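Local coordinates for transcobalamin-1 (Homo sapiens, PDB 4KKI), which binds vitamin B12 with femtomolar affinity, shielding it from stomach acid, at residues Gly138-Leu141 and Thr142-Gln146. Residues are numbered along the deposited sequence; the frame is centred on the assembly and turned at random.
Sequences GTPL and TNYYQ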
loop_
_atom_site.group_PDB
_atom_site.type_symbol
_atom_site.label_atom_id
_atom_site.label_comp_id
_atom_site.label_asym_id
_atom_site.label_seq_id
_atom_site.Cartn_x
_atom_site.Cartn_y
_atom_site.Cartn_z
ATOM N N GLY A 138 -5.794 20.150 7.320
ATOM C CA GLY A 138 -4.618 19.328 7.109
ATOM C C GLY A 138 -4.894 17.937 6.569
ATOM O O GLY A 138 -3.971 17.146 6.396
ATOM N N THR A 139 -6.159 17.627 6.307
ATOM C CA THR A 139 -6.523 16.326 5.748
ATOM C C THR A 139 -6.532 16.376 4.221
ATOM O O THR A 139 -7.247 17.181 3.626
ATOM C CB THR A 139 -7.904 15.850 6.248
ATOM O OG1 THR A 139 -7.929 15.880 7.678
ATOM C CG2 THR A 139 -8.184 14.437 5.779
ATOM N N PRO A 140 -5.730 15.515 3.579
ATOM C CA PRO A 140 -5.706 15.457 2.115
ATOM C C PRO A 140 -6.974 14.815 1.567
ATOM O O PRO A 140 -7.821 14.370 2.341
ATOM C CB PRO A 140 -4.491 14.575 1.824
ATOM C CG PRO A 140 -4.363 13.713 3.028
ATOM C CD PRO A 140 -4.782 14.566 4.187
ATOM N N LEU A 141 -7.104 14.787 0.244
ATOM C CA LEU A 141 -8.237 14.134 -0.398
ATOM C C LEU A 141 -8.198 12.641 -0.116
ATOM O O LEU A 141 -9.232 12.009 0.094
ATOM C CB LEU A 141 -8.221 14.391 -1.906
ATOM C CG LEU A 141 -8.643 15.790 -2.356
ATOM C CD1 LEU A 141 -8.419 15.975 -3.849
ATOM C CD2 LEU A 141 -10.102 16.035 -1.998
ATOM N N THR A 142 -6.990 12.084 -0.105
ATOM C CA THR A 142 -6.797 10.671 0.185
ATOM C C THR A 142 -6.011 10.466 1.481
ATOM O O THR A 142 -6.592 10.410 2.564
ATOM C CB THR A 142 -6.083 9.949 -0.972
ATOM O OG1 THR A 142 -4.794 10.537 -1.186
ATOM C CG2 THR A 142 -6.903 10.057 -2.251
ATOM N N ASN A 143 -4.692 10.359 1.366
ATOM C CA ASN A 143 -3.846 10.077 2.520
ATOM C C ASN A 143 -2.380 10.376 2.214
ATOM O O ASN A 143 -2.042 10.751 1.092
ATOM C CB ASN A 143 -4.009 8.617 2.937
ATOM C CG ASN A 143 -3.815 7.663 1.780
ATOM O OD1 ASN A 143 -2.700 7.481 1.297
ATOM N ND2 ASN A 143 -4.901 7.053 1.322
ATOM N N TYR A 144 -1.511 10.203 3.206
ATOM C CA TYR A 144 -0.094 10.505 3.022
ATOM C C TYR A 144 0.659 9.409 2.273
ATOM O O TYR A 144 1.721 9.655 1.704
ATOM C CB TYR A 144 0.590 10.800 4.358
ATOM C CG TYR A 144 0.679 12.270 4.691
ATOM C CD1 TYR A 144 -0.281 13.169 4.237
ATOM C CD2 TYR A 144 1.732 12.763 5.448
ATOM C CE1 TYR A 144 -0.199 14.517 4.543
ATOM C CE2 TYR A 144 1.827 14.105 5.754
ATOM C CZ TYR A 144 0.861 14.978 5.300
ATOM O OH TYR A 144 0.959 16.317 5.606
ATOM N N TYR A 145 0.112 8.199 2.284
ATOM C CA TYR A 145 0.670 7.112 1.498
ATOM C C TYR A 145 0.612 7.476 0.014
ATOM O O TYR A 145 1.598 7.332 -0.710
ATOM C CB TYR A 145 -0.094 5.818 1.774
ATOM C CG TYR A 145 0.454 4.594 1.082
ATOM C CD1 TYR A 145 1.455 3.829 1.671
ATOM C CD2 TYR A 145 -0.042 4.191 -0.150
ATOM C CE1 TYR A 145 1.954 2.702 1.044
ATOM C CE2 TYR A 145 0.449 3.067 -0.783
ATOM C CZ TYR A 145 1.447 2.326 -0.184
ATOM O OH TYR A 145 1.933 1.207 -0.816
ATOM N N GLN A 146 -0.542 7.968 -0.427
ATOM C CA GLN A 146 -0.705 8.406 -1.810
ATOM C C GLN A 146 0.073 9.689 -2.071
ATOM O O GLN A 146 0.657 9.865 -3.142
ATOM C CB GLN A 146 -2.183 8.603 -2.155
ATOM C CG GLN A 146 -3.004 7.328 -2.072
ATOM C CD GLN A 146 -4.332 7.434 -2.795
ATOM O OE1 GLN A 146 -4.498 8.254 -3.697
ATOM N NE2 GLN A 146 -5.286 6.599 -2.402
#
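Pro-140 meets Asn-143 and Tyr-144 where the loop after helix 118-135 turns into helix 144-156 of the alpha6-alpha6 barrel, with Asn-143 as the N-cap of that helix beside bound cyanocobalamin. Apolar contact comes from the proline ring. Its CG lies 3.7 Å from Asn-143 CA and 4.3 Å from Tyr-144 CD1, coming at the rim of the tyrosine ring rather than over a face. Met-133 of helix 118-135 touches both Pro-140 and Tyr-144, whose OH is hydrogen-bonded to His-169 O.

Polar groups link the loop to helix 118-135 and to the ligand. Thr-142 OG1 sits between its own backbone N and carbonyl carbon (chi1 60°) and is hydrogen-bonded to Glu-129 OE2 of helix 118-135, while Thr-142 O is hydrogen-bonded to cyanocobalamin N52. The amide of Asn-143 works at both ends: OD1 caps the helix, and ND2 is hydrogen-bonded to cyanocobalamin O51, as Gln-146 NE2 is to O58. The N-cap thus ties the start of the helix directly to the vitamin. Gln-146 N donates to Asn-143 OD1 at 2.8 Å, fairly straight at 158°, from a position tilted 24° out of the carbonyl plane.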